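Local structure of MFP2B (2BJR) at residues F282-K287 / L357-K362; V207-R212 / L272-E277. The protein enhances polymerization of the major sperm protein MSP during the amoeboid motility of Ascaris sperm, and binds a zinc ion. All blocks are in the same frame, centred on the assembly; numbering follows the deposited sequence.

Contact 2 comes first along the chain and closes before contact 1 opens; their centres are about 13 Å apart, on the same side of the chain's centre. Contact 2 sets the short strand 209-210 against strand 268-274. A short connection then leads to strand 282-288, which contact 1 pairs with strand 355-361 of a second antiparallel sheet. The contacts touch at several points, among them a salt bridge from Lys362 NZ to Glu277 OE2 at 3.1 Å and packing of Tyr284 OH against Leu272 CD1 at 3.4 Å, which join the two sheets beside that connection. All four segments belong to the second of the chain's two cytosolic motility protein family regions.

Contact 1 (F282-K287 / L357-K362); sequences FDYDWK and LCRKAK
Four backbone bonds pair the strands antiparallel: Asp283 exchanges N-H and C=O with Lys360, and Asp285 does so with Cys358. The Cys358 N to Asp285 O bond is the shortest of them, 2.9 Å, and runs nearly along the C=O axis, whereas Lys360 O and Cys358 O are met from above their carbonyl planes. Among the charged groups, Lys362 bends at its last torsion (-66°) and grips the Asp283 carboxylate in a fork, NZ lying 2.9 Å from OD1 and 2.8 Å from OD2 on their syn lone pairs. Lys362 NZ has a second acidic partner in Glu277, Arg280 also pairs with OD1, and a water joins OD2 to Lys360 O. On the face carrying Phe282, Tyr284 and Trp286, with Leu357 and Arg359, the contacts are aromatic. The Arg359 guanidinium stands edge-on over the Phe282 ring, CZ 4.7 Å from its centroid, in a cation-pi contact; NH1, hydrogen-bonded to Thr191 O, lies over the ring centre. Leu357 covers one Trp286 face, with CB 3.7 Å from the six-membered ring centroid, while its CD2 lies over a Tyr284 face. This is an antiparallel strand pair in a sheet where strand 355-361 also pairs with strands 300-302 and 313-319.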
ATOM      1  N   PHE A 282      17.366  -0.022   4.519  1.00 19.81           N
ATOM      2  CA  PHE A 282      17.231  -1.235   5.309  1.00 19.57           C
ATOM      3  C   PHE A 282      17.449  -2.469   4.429  1.00 19.74           C
ATOM      4  O   PHE A 282      17.300  -2.393   3.198  1.00 20.06           O
ATOM      5  CB  PHE A 282      15.842  -1.270   5.970  1.00 19.37           C
ATOM      6  CG  PHE A 282      14.720  -1.215   4.978  1.00 18.22           C
ATOM      7  CD1 PHE A 282      14.212  -2.376   4.417  1.00 18.89           C
ATOM      8  CD2 PHE A 282      14.209   0.013   4.579  1.00 16.76           C
ATOM      9  CE1 PHE A 282      13.188  -2.311   3.463  1.00 17.08           C
ATOM     10  CE2 PHE A 282      13.190   0.084   3.636  1.00 17.81           C
ATOM     11  CZ  PHE A 282      12.692  -1.081   3.083  1.00 17.24           C
ATOM     12  N   ASP A 283      17.806  -3.596   5.050  1.00 19.19           N
ATOM     13  CA  ASP A 283      17.921  -4.859   4.383  1.00 20.39           C
ATOM     14  C   ASP A 283      16.973  -5.896   4.976  1.00 19.91           C
ATOM     15  O   ASP A 283      16.690  -5.880   6.167  1.00 19.57           O
ATOM     16  CB  ASP A 283      19.371  -5.407   4.525  1.00 20.92           C
ATOM     17  CG  ASP A 283      20.398  -4.412   3.980  1.00 23.23           C
ATOM     18  OD1 ASP A 283      20.282  -4.064   2.784  1.00 26.28           O
ATOM     19  OD2 ASP A 283      21.265  -3.860   4.698  1.00 26.62           O
ATOM     20  N   TYR A 284      16.549  -6.845   4.151  1.00 19.98           N
ATOM     21  CA  TYR A 284      15.663  -7.913   4.590  1.00 19.55           C
ATOM     22  C   TYR A 284      16.452  -9.181   4.885  1.00 20.41           C
ATOM     23  O   TYR A 284      17.442  -9.463   4.206  1.00 19.21           O
ATOM     24  CB  TYR A 284      14.659  -8.285   3.490  1.00 19.10           C
ATOM     25  CG  TYR A 284      13.568  -7.271   3.256  1.00 16.73           C
ATOM     26  CD1 TYR A 284      13.347  -6.753   2.003  1.00 16.61           C
ATOM     27  CD2 TYR A 284      12.755  -6.845   4.295  1.00 17.73           C
ATOM     28  CE1 TYR A 284      12.299  -5.842   1.748  1.00 16.90           C
ATOM     29  CE2 TYR A 284      11.774  -5.881   4.072  1.00 17.27           C
ATOM     30  CZ  TYR A 284      11.531  -5.405   2.806  1.00 15.86           C
ATOM     31  OH  TYR A 284      10.518  -4.459   2.614  1.00 15.23           O
ATOM     32  N   ASP A 285      15.944  -9.970   5.819  1.00 19.49           N
ATOM     33  CA  ASP A 285      16.381 -11.334   6.051  1.00 20.70           C
ATOM     34  C   ASP A 285      15.304 -12.067   6.824  1.00 19.79           C
ATOM     35  O   ASP A 285      14.486 -11.439   7.482  1.00 21.81           O
ATOM     36  CB  ASP A 285      17.625 -11.300   6.936  1.00 21.48           C
ATOM     37  CG  ASP A 285      18.425 -12.588   6.879  1.00 24.27           C
ATOM     38  OD1 ASP A 285      18.167 -13.492   6.027  1.00 25.06           O
ATOM     39  OD2 ASP A 285      19.347 -12.709   7.702  1.00 29.65           O
ATOM     40  N   TRP A 286      15.291 -13.381   6.759  1.00 19.17           N
ATOM     41  CA  TRP A 286      14.282 -14.170   7.449  1.00 18.36           C
ATOM     42  C   TRP A 286      14.939 -14.658   8.699  1.00 19.79           C
ATOM     43  O   TRP A 286      16.062 -15.173   8.627  1.00 19.76           O
ATOM     44  CB  TRP A 286      13.776 -15.314   6.583  1.00 18.00           C
ATOM     45  CG  TRP A 286      13.076 -14.814   5.354  1.00 18.21           C
ATOM     46  CD1 TRP A 286      13.657 -14.294   4.218  1.00 20.08           C
ATOM     47  CD2 TRP A 286      11.677 -14.772   5.140  1.00 15.20           C
ATOM     48  NE1 TRP A 286      12.689 -13.946   3.310  1.00 18.18           N
ATOM     49  CE2 TRP A 286      11.460 -14.217   3.849  1.00 17.80           C
ATOM     50  CE3 TRP A 286      10.568 -15.127   5.907  1.00 16.85           C
ATOM     51  CZ2 TRP A 286      10.195 -14.028   3.319  1.00 15.76           C
ATOM     52  CZ3 TRP A 286       9.303 -14.920   5.360  1.00 15.36           C
ATOM     53  CH2 TRP A 286       9.140 -14.409   4.061  1.00 15.10           C
ATOM     54  N   LYS A 287      14.291 -14.430   9.833  1.00 20.79           N
ATOM     55  CA  LYS A 287      14.874 -14.740  11.154  1.00 20.28           C
ATOM     56  C   LYS A 287      13.970 -15.667  11.939  1.00 20.96           C
ATOM     57  O   LYS A 287      12.742 -15.583  11.803  1.00 18.93           O
ATOM     58  CB  LYS A 287      15.070 -13.461  11.964  1.00 20.98           C
ATOM     59  CG  LYS A 287      15.985 -12.425  11.340  1.00 22.16           C
ATOM     60  CD  LYS A 287      17.440 -13.011  11.236  1.00 26.16           C
ATOM     61  CE  LYS A 287      18.464 -11.920  10.972  1.00 29.69           C
ATOM     62  NZ  LYS A 287      19.743 -12.512  10.440  1.00 29.90           N
ATOM     63  N   LEU A 357       9.881 -12.661   8.279  1.00 16.67           N
ATOM     64  CA  LEU A 357      10.595 -11.683   7.448  1.00 15.64           C
ATOM     65  C   LEU A 357      10.847 -10.445   8.308  1.00 17.54           C
ATOM     66  O   LEU A 357       9.900  -9.853   8.836  1.00 17.43           O
ATOM     67  CB  LEU A 357       9.784 -11.289   6.188  1.00 15.25           C
ATOM     68  CG  LEU A 357      10.509 -10.199   5.369  1.00 16.37           C
ATOM     69  CD1 LEU A 357      11.851 -10.748   4.829  1.00 13.38           C
ATOM     70  CD2 LEU A 357       9.660  -9.659   4.269  1.00 14.97           C
ATOM     71  N   CYS A 358      12.114 -10.101   8.484  1.00 16.71           N
ATOM     72  CA  CYS A 358      12.533  -8.935   9.231  1.00 17.77           C
ATOM     73  C   CYS A 358      13.384  -8.039   8.361  1.00 17.30           C
ATOM     74  O   CYS A 358      13.795  -8.411   7.233  1.00 17.52           O
ATOM     75  CB  CYS A 358      13.372  -9.340  10.444  1.00 18.45           C
ATOM     76  SG  CYS A 358      12.498 -10.422  11.597  1.00 20.79           S
ATOM     77  N   ARG A 359      13.565  -6.828   8.873  1.00 17.42           N
ATOM     78  CA  ARG A 359      14.440  -5.870   8.271  1.00 18.45           C
ATOM     79  C   ARG A 359      15.246  -5.141   9.353  1.00 19.74           C
ATOM     80  O   ARG A 359      14.842  -5.037  10.500  1.00 19.15           O
ATOM     81  CB  ARG A 359      13.667  -4.843   7.431  1.00 18.31           C
ATOM     82  CG  ARG A 359      12.587  -4.109   8.131  1.00 17.37           C
ATOM     83  CD  ARG A 359      11.907  -3.082   7.244  1.00 16.80           C
ATOM     84  NE  ARG A 359      10.970  -2.259   7.967  1.00 17.73           N
ATOM     85  CZ  ARG A 359      10.576  -1.064   7.565  1.00 19.84           C
ATOM     86  NH1 ARG A 359      10.950  -0.576   6.373  1.00 19.26           N
ATOM     87  NH2 ARG A 359       9.818  -0.352   8.358  1.00 18.47           N
ATOM     88  N   LYS A 360      16.385  -4.620   8.921  1.00 21.46           N
ATOM     89  CA  LYS A 360      17.348  -3.966   9.806  1.00 22.02           C
ATOM     90  C   LYS A 360      17.793  -2.703   9.133  1.00 20.89           C
ATOM     91  O   LYS A 360      18.256  -2.748   7.993  1.00 20.26           O
ATOM     92  CB  LYS A 360      18.592  -4.840   9.998  1.00 23.05           C
ATOM     93  CG  LYS A 360      19.696  -4.122  10.837  1.00 26.05           C
ATOM     94  CD  LYS A 360      20.687  -5.131  11.475  1.00 32.57           C
ATOM     95  CE  LYS A 360      21.725  -4.387  12.415  1.00 38.14           C
ATOM     96  NZ  LYS A 360      22.281  -5.265  13.517  1.00 41.85           N
ATOM     97  N   ALA A 361      17.723  -1.612   9.866  1.00 20.51           N
ATOM     98  CA  ALA A 361      18.136  -0.329   9.357  1.00 22.24           C
ATOM     99  C   ALA A 361      19.645  -0.317   9.080  1.00 22.80           C
ATOM    100  O   ALA A 361      20.446  -0.838   9.871  1.00 24.10           O
ATOM    101  CB  ALA A 361      17.830   0.744  10.332  1.00 22.21           C
ATOM    102  N   LYS A 362      19.986   0.297   7.969  1.00 22.75           N
ATOM    103  CA  LYS A 362      21.366   0.620   7.635  1.00 23.18           C
ATOM    104  C   LYS A 362      21.868   1.782   8.505  1.00 23.84           C
ATOM    105  O   LYS A 362      21.087   2.605   9.030  1.00 21.77           O
ATOM    106  CB  LYS A 362      21.474   0.997   6.162  1.00 23.46           C
ATOM    107  CG  LYS A 362      21.350  -0.184   5.211  1.00 25.13           C
ATOM    108  CD  LYS A 362      21.616   0.212   3.744  1.00 25.37           C
ATOM    109  CE  LYS A 362      21.385  -0.922   2.738  1.00 26.65           C
ATOM    110  NZ  LYS A 362      22.364  -2.073   2.879  1.00 26.38           N
TER
HETATM  111  O   HOH W   1      20.884  -3.553   7.461  1.00 26.31           O

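Contact 2 (V207-R212 / L272-E277); sequences VGTPVR and LYELPE
The Tyr273 ring has Gly208 CA over one face, 3.6 Å from the ring centroid and 18° off the normal, a CH-pi contact, with Thr209 N also over that face, offset toward the rim and somewhat higher above it. At the edge, in plane, Val207 CG2 lies 3.0 Å from Tyr273 OH and 3.3 Å from CE2, which is tight packing. Here the short, weakly bonded strand 209-210 meets strand 268-274 in antiparallel fashion within a sheet where 268-274 also pairs with strands 194-199 and 229-235; Ala196 and Phe198 also touch Tyr273. Both side chains depart from relaxed torsions: Val207 chi1 is -31°, away from a staggered position, and Tyr273 chi2 is -3°, so the ring plane nearly contains the CA-CB bond. With no side chain on Gly208, the backbone can lie directly on the ring. The direct backbone bond is Glu274 N to Thr209 O, 2.9 Å long and nearly along the C=O axis. Waters supplement it: one joins Thr209 N to Glu274 O, another Pro210 O to Glu274 OE1. Val211 CG2 packs on Leu272 CG at 3.8 Å. Nearby, one water accepts from Val211 N at 2.8 Å and donates to Leu272 O at 2.7 Å.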
ATOM      1  N   VAL A 207       8.587  -4.552 -12.743  1.00 36.31           N
ATOM      2  CA  VAL A 207       8.920  -3.198 -12.270  1.00 35.54           C
ATOM      3  C   VAL A 207       9.700  -3.251 -10.952  1.00 34.29           C
ATOM      4  O   VAL A 207      10.186  -2.196 -10.420  1.00 33.97           O
ATOM      5  CB  VAL A 207       7.620  -2.328 -12.115  1.00 37.01           C
ATOM      6  CG1 VAL A 207       6.569  -2.729 -13.116  1.00 39.54           C
ATOM      7  CG2 VAL A 207       7.009  -2.478 -10.787  1.00 37.38           C
ATOM      8  N   GLY A 208       9.831  -4.481 -10.424  1.00 31.22           N
ATOM      9  CA  GLY A 208      10.554  -4.705  -9.190  1.00 29.01           C
ATOM     10  C   GLY A 208      10.787  -6.161  -8.856  1.00 26.65           C
ATOM     11  O   GLY A 208      10.457  -7.059  -9.599  1.00 26.85           O
ATOM     12  N   THR A 209      11.399  -6.351  -7.709  1.00 25.03           N
ATOM     13  CA  THR A 209      11.928  -7.624  -7.274  1.00 23.61           C
ATOM     14  C   THR A 209      11.105  -8.098  -6.092  1.00 21.24           C
ATOM     15  O   THR A 209      11.255  -7.555  -5.020  1.00 19.80           O
ATOM     16  CB  THR A 209      13.376  -7.423  -6.839  1.00 25.07           C
ATOM     17  OG1 THR A 209      14.181  -6.936  -7.949  1.00 25.04           O
ATOM     18  CG2 THR A 209      14.028  -8.756  -6.467  1.00 25.94           C
ATOM     19  N   PRO A 210      10.251  -9.090  -6.285  1.00 20.39           N
ATOM     20  CA  PRO A 210       9.452  -9.636  -5.172  1.00 19.68           C
ATOM     21  C   PRO A 210      10.366 -10.358  -4.172  1.00 19.06           C
ATOM     22  O   PRO A 210      11.511 -10.710  -4.512  1.00 19.07           O
ATOM     23  CB  PRO A 210       8.484 -10.612  -5.841  1.00 20.43           C
ATOM     24  CG  PRO A 210       8.844 -10.639  -7.287  1.00 23.85           C
ATOM     25  CD  PRO A 210       9.950  -9.744  -7.573  1.00 21.10           C
ATOM     26  N   VAL A 211       9.880 -10.521  -2.948  1.00 16.97           N
ATOM     27  CA  VAL A 211      10.643 -11.023  -1.848  1.00 16.90           C
ATOM     28  C   VAL A 211      10.298 -12.479  -1.624  1.00 16.95           C
ATOM     29  O   VAL A 211       9.160 -12.829  -1.234  1.00 14.88           O
ATOM     30  CB  VAL A 211      10.396 -10.174  -0.578  1.00 16.66           C
ATOM     31  CG1 VAL A 211      11.112 -10.796   0.608  1.00 16.11           C
ATOM     32  CG2 VAL A 211      10.843  -8.676  -0.799  1.00 17.25           C
ATOM     33  N   ARG A 212      11.298 -13.352  -1.849  1.00 16.56           N
ATOM     34  CA  ARG A 212      11.068 -14.787  -1.840  1.00 17.55           C
ATOM     35  C   ARG A 212      11.203 -15.381  -0.447  1.00 16.33           C
ATOM     36  O   ARG A 212      12.089 -14.993   0.298  1.00 17.38           O
ATOM     37  CB  ARG A 212      12.088 -15.488  -2.740  1.00 18.13           C
ATOM     38  CG  ARG A 212      11.791 -16.987  -2.901  1.00 19.18           C
ATOM     39  CD  ARG A 212      12.415 -17.604  -4.152  1.00 19.32           C
ATOM     40  NE  ARG A 212      13.848 -17.310  -4.256  1.00 22.71           N
ATOM     41  CZ  ARG A 212      14.736 -17.999  -5.000  1.00 23.72           C
ATOM     42  NH1 ARG A 212      14.394 -19.087  -5.636  1.00 21.38           N
ATOM     43  NH2 ARG A 212      15.994 -17.590  -5.077  1.00 23.92           N
ATOM     44  N   LEU A 272       5.282  -7.210  -2.103  1.00 15.74           N
ATOM     45  CA  LEU A 272       6.430  -6.580  -1.463  1.00 15.39           C
ATOM     46  C   LEU A 272       7.642  -6.613  -2.432  1.00 16.27           C
ATOM     47  O   LEU A 272       7.894  -7.635  -3.058  1.00 16.60           O
ATOM     48  CB  LEU A 272       6.776  -7.298  -0.128  1.00 15.91           C
ATOM     49  CG  LEU A 272       7.921  -6.693   0.656  1.00 15.59           C
ATOM     50  CD1 LEU A 272       7.591  -5.329   1.108  1.00 14.18           C
ATOM     51  CD2 LEU A 272       8.241  -7.546   1.845  1.00 15.80           C
ATOM     52  N   TYR A 273       8.335  -5.484  -2.550  1.00 16.80           N
ATOM     53  CA  TYR A 273       9.505  -5.366  -3.399  1.00 18.74           C
ATOM     54  C   TYR A 273      10.743  -5.058  -2.574  1.00 19.39           C
ATOM     55  O   TYR A 273      10.682  -4.289  -1.615  1.00 20.39           O
ATOM     56  CB  TYR A 273       9.347  -4.218  -4.383  1.00 18.63           C
ATOM     57  CG  TYR A 273       8.565  -4.477  -5.646  1.00 18.84           C
ATOM     58  CD1 TYR A 273       8.049  -5.715  -5.974  1.00 18.22           C
ATOM     59  CD2 TYR A 273       8.359  -3.432  -6.535  1.00 22.36           C
ATOM     60  CE1 TYR A 273       7.355  -5.914  -7.179  1.00 21.38           C
ATOM     61  CE2 TYR A 273       7.675  -3.620  -7.741  1.00 21.79           C
ATOM     62  CZ  TYR A 273       7.183  -4.854  -8.059  1.00 23.71           C
ATOM     63  OH  TYR A 273       6.509  -5.011  -9.249  1.00 24.21           O
ATOM     64  N   GLU A 274      11.858  -5.656  -2.976  1.00 20.71           N
ATOM     65  CA  GLU A 274      13.165  -5.322  -2.434  1.00 21.89           C
ATOM     66  C   GLU A 274      13.724  -4.255  -3.347  1.00 22.59           C
ATOM     67  O   GLU A 274      13.932  -4.485  -4.567  1.00 23.70           O
ATOM     68  CB  GLU A 274      14.072  -6.564  -2.450  1.00 22.41           C
ATOM     69  CG  GLU A 274      15.463  -6.353  -1.888  1.00 24.38           C
ATOM     70  CD  GLU A 274      16.156  -7.699  -1.726  1.00 30.04           C
ATOM     71  OE1 GLU A 274      16.376  -8.355  -2.762  1.00 31.64           O
ATOM     72  OE2 GLU A 274      16.418  -8.116  -0.569  1.00 34.12           O
ATOM     73  N   LEU A 275      13.959  -3.096  -2.762  1.00 21.55           N
ATOM     74  CA  LEU A 275      14.476  -1.972  -3.490  1.00 22.42           C
ATOM     75  C   LEU A 275      15.936  -2.177  -3.872  1.00 22.78           C
ATOM     76  O   LEU A 275      16.609  -2.975  -3.265  1.00 21.17           O
ATOM     77  CB  LEU A 275      14.367  -0.751  -2.630  1.00 23.10           C
ATOM     78  CG  LEU A 275      12.906  -0.392  -2.381  1.00 25.30           C
ATOM     79  CD1 LEU A 275      12.853   0.685  -1.352  1.00 26.58           C
ATOM     80  CD2 LEU A 275      12.250   0.034  -3.711  1.00 28.30           C
ATOM     81  N   PRO A 276      16.411  -1.456  -4.873  1.00 23.69           N
ATOM     82  CA  PRO A 276      17.847  -1.491  -5.204  1.00 24.44           C
ATOM     83  C   PRO A 276      18.693  -1.083  -3.996  1.00 23.54           C
ATOM     84  O   PRO A 276      18.330  -0.164  -3.263  1.00 22.97           O
ATOM     85  CB  PRO A 276      17.958  -0.447  -6.323  1.00 24.59           C
ATOM     86  CG  PRO A 276      16.594  -0.425  -6.931  1.00 25.28           C
ATOM     87  CD  PRO A 276      15.673  -0.509  -5.734  1.00 24.95           C
ATOM     88  N   GLU A 277      19.822  -1.745  -3.771  1.00 25.22           N
ATOM     89  CA  GLU A 277      20.534  -1.534  -2.510  1.00 26.15           C
ATOM     90  C   GLU A 277      20.925  -0.069  -2.300  1.00 26.78           C
ATOM     91  O   GLU A 277      20.865   0.446  -1.174  1.00 26.47           O
ATOM     92  CB  GLU A 277      21.783  -2.412  -2.388  1.00 26.72           C
ATOM     93  CG  GLU A 277      22.405  -2.332  -0.982  1.00 27.58           C
ATOM     94  CD  GLU A 277      23.228  -3.562  -0.604  1.00 32.62           C
ATOM     95  OE1 GLU A 277      23.821  -4.166  -1.516  1.00 38.08           O
ATOM     96  OE2 GLU A 277      23.292  -3.930   0.618  1.00 37.26           O
TER
HETATM   97  O   HOH W   2      12.399  -3.904  -6.702  1.00 29.99           O
HETATM   98  O   HOH W   3      16.230  -5.148  -5.768  1.00 44.38           O
HETATM   99  O   HOH W   4      14.237 -10.165  -3.056  1.00 36.17           O
HETATM  100  O   HOH W   5       7.061 -10.228  -2.767  1.00 16.21           O